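Long-range contact in solute-binding protein (Thermoactinomyces vulgaris, PDB 2ZYO), which binds cyclodextrins and linear maltodextrins, here maltotetraose, and probably serves as the solute-binding component of a sugar transport system: residues A132-K137 and N338-Q343. Sequence-based numbering, arbitrary orientation.
Sequences ALIYNK and NGFAKQ
The ring of Phe-340 reaches from the helix to the strand and meets two side chains there, Ala-132 and Ile-134, which lie two residues apart on the strand with Leu-133 between them. CB of Ala-132 sits 3.7 Å from Phe-340 CD1 and 3.9 Å from Phe-340 CE1, set obliquely against that flank of the ring. Ile-134 works farther round the rim: its CD1 comes in near the ring plane, 3.7 Å from Phe-340 CZ, with Ile-134 CG1 close behind at 3.8 Å from the same CZ. The two side chains cross obliquely, and it is the CG1–CD1 branch of Ile-134 that makes the contact. On the helix, Phe-340 holds CG anti to its own carbonyl carbon (chi1 -72°), and from there the ring extends to the strand although its CB does not point straight at it. The Phe-340 side chain is about 10 Å from a bound glucose unit.

Toward the end of the helix, Gln-343 adds a looser touch, CB to Ala-132 CB at 4.2 Å. Gly-339 brings its backbone near the strand, with its O 4.2 Å from Ala-132 CB; that same oxygen accepts the helical bond from Gln-343 N.

The strand runs nearly antiparallel to the helix (163°), their axes 8.2 Å apart at closest approach. It is held in its sheet by backbone bonds to strands 242-247 and 262-265, while Val-264 and Ile-252 also pack against Phe-340. With no hydrogen bond or salt bridge between them, strand and helix, far apart in sequence, are held here by van der Waals contact of buried apolar groups, and the polar amide of Gln-343 is satisfied by Leu-267 N and Ala-275 O rather than by the strand.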
loop_
_atom_site.group_PDB
_atom_site.type_symbol
_atom_site.label_atom_id
_atom_site.label_comp_id
_atom_site.label_asym_id
_atom_site.label_seq_id
_atom_site.Cartn_x
_atom_site.Cartn_y
_atom_site.Cartn_z
ATOM N N ALA A 132 -6.062 -7.936 -3.721
ATOM C CA ALA A 132 -6.342 -9.367 -3.648
ATOM C C ALA A 132 -7.458 -9.653 -4.633
ATOM O O ALA A 132 -7.899 -8.747 -5.349
ATOM C CB ALA A 132 -6.744 -9.773 -2.232
ATOM N N LEU A 133 -7.916 -10.900 -4.678
ATOM C CA LEU A 133 -9.028 -11.255 -5.549
ATOM C C LEU A 133 -10.342 -11.010 -4.817
ATOM O O LEU A 133 -10.705 -11.756 -3.903
ATOM C CB LEU A 133 -8.919 -12.708 -6.026
ATOM C CG LEU A 133 -9.790 -13.078 -7.231
ATOM C CD1 LEU A 133 -9.286 -12.421 -8.514
ATOM C CD2 LEU A 133 -9.856 -14.585 -7.386
ATOM N N ILE A 134 -11.031 -9.941 -5.209
ATOM C CA ILE A 134 -12.338 -9.613 -4.648
ATOM C C ILE A 134 -13.388 -10.169 -5.592
ATOM O O ILE A 134 -13.353 -9.894 -6.792
ATOM C CB ILE A 134 -12.534 -8.089 -4.486
ATOM C CG1 ILE A 134 -11.400 -7.478 -3.650
ATOM C CG2 ILE A 134 -13.894 -7.787 -3.860
ATOM C CD1 ILE A 134 -11.395 -5.950 -3.630
ATOM N N TYR A 135 -14.318 -10.956 -5.059
ATOM C CA TYR A 135 -15.297 -11.622 -5.912
ATOM C C TYR A 135 -16.742 -11.499 -5.439
ATOM O O TYR A 135 -17.011 -11.281 -4.258
ATOM C CB TYR A 135 -14.903 -13.085 -6.178
ATOM C CG TYR A 135 -14.824 -13.992 -4.965
ATOM C CD1 TYR A 135 -15.873 -14.849 -4.644
ATOM C CD2 TYR A 135 -13.682 -14.021 -4.161
ATOM C CE1 TYR A 135 -15.803 -15.696 -3.543
ATOM C CE2 TYR A 135 -13.601 -14.865 -3.058
ATOM C CZ TYR A 135 -14.662 -15.699 -2.757
ATOM O OH TYR A 135 -14.584 -16.537 -1.671
ATOM N N ASN A 136 -17.657 -11.610 -6.398
ATOM C CA ASN A 136 -19.086 -11.586 -6.143
ATOM C C ASN A 136 -19.550 -13.009 -5.850
ATOM O O ASN A 136 -19.519 -13.865 -6.734
ATOM C CB ASN A 136 -19.807 -11.019 -7.374
ATOM C CG ASN A 136 -21.303 -10.842 -7.166
ATOM O OD1 ASN A 136 -21.926 -11.529 -6.356
ATOM N ND2 ASN A 136 -21.891 -9.926 -7.925
ATOM N N LYS A 137 -19.975 -13.251 -4.609
ATOM C CA LYS A 137 -20.348 -14.598 -4.154
ATOM C C LYS A 137 -21.545 -15.207 -4.895
ATOM O O LYS A 137 -21.756 -16.422 -4.850
ATOM C CB LYS A 137 -20.582 -14.616 -2.638
ATOM C CG LYS A 137 -19.299 -14.551 -1.818
ATOM C CD LYS A 137 -19.601 -14.546 -0.325
ATOM C CE LYS A 137 -18.342 -14.778 0.500
ATOM N NZ LYS A 137 -18.652 -14.908 1.952
ATOM N N ASN A 338 -9.662 -11.427 5.786
ATOM C CA ASN A 338 -8.728 -12.558 5.788
ATOM C C ASN A 338 -7.902 -12.692 4.504
ATOM O O ASN A 338 -6.683 -12.865 4.564
ATOM C CB ASN A 338 -9.483 -13.860 6.091
ATOM C CG ASN A 338 -8.559 -15.049 6.309
ATOM O OD1 ASN A 338 -7.561 -14.962 7.025
ATOM N ND2 ASN A 338 -8.910 -16.179 5.708
ATOM N N GLY A 339 -8.568 -12.599 3.353
ATOM C CA GLY A 339 -7.908 -12.702 2.050
ATOM C C GLY A 339 -6.875 -11.621 1.793
ATOM O O GLY A 339 -5.808 -11.891 1.232
ATOM N N PHE A 340 -7.192 -10.392 2.202
ATOM C CA PHE A 340 -6.258 -9.275 2.089
ATOM C C PHE A 340 -5.014 -9.491 2.949
ATOM O O PHE A 340 -3.895 -9.221 2.513
ATOM C CB PHE A 340 -6.925 -7.959 2.494
ATOM C CG PHE A 340 -7.936 -7.448 1.509
ATOM C CD1 PHE A 340 -7.573 -7.152 0.198
ATOM C CD2 PHE A 340 -9.249 -7.227 1.906
ATOM C CE1 PHE A 340 -8.514 -6.669 -0.707
ATOM C CE2 PHE A 340 -10.195 -6.742 1.010
ATOM C CZ PHE A 340 -9.824 -6.464 -0.301
ATOM N N ALA A 341 -5.221 -9.975 4.173
ATOM C CA ALA A 341 -4.120 -10.219 5.100
ATOM C C ALA A 341 -3.218 -11.346 4.602
ATOM O O ALA A 341 -1.992 -11.234 4.662
ATOM C CB ALA A 341 -4.652 -10.526 6.490
ATOM N N LYS A 342 -3.833 -12.419 4.105
ATOM C CA LYS A 342 -3.096 -13.543 3.524
ATOM C C LYS A 342 -2.223 -13.082 2.360
ATOM O O LYS A 342 -1.043 -13.426 2.289
ATOM C CB LYS A 342 -4.047 -14.649 3.054
ATOM C CG LYS A 342 -4.637 -15.507 4.168
ATOM C CD LYS A 342 -5.353 -16.733 3.613
ATOM C CE LYS A 342 -6.728 -16.387 3.050
ATOM N NZ LYS A 342 -7.423 -17.582 2.480
ATOM N N GLN A 343 -2.805 -12.293 1.459
ATOM C CA GLN A 343 -2.069 -11.772 0.311
ATOM C C GLN A 343 -0.977 -10.790 0.736
ATOM O O GLN A 343 0.131 -10.819 0.191
ATOM C CB GLN A 343 -3.017 -11.126 -0.707
ATOM C CG GLN A 343 -2.329 -10.673 -1.998
ATOM C CD GLN A 343 -1.574 -11.796 -2.690
ATOM O OE1 GLN A 343 -2.145 -12.833 -3.015
ATOM N NE2 GLN A 343 -0.281 -11.590 -2.916
#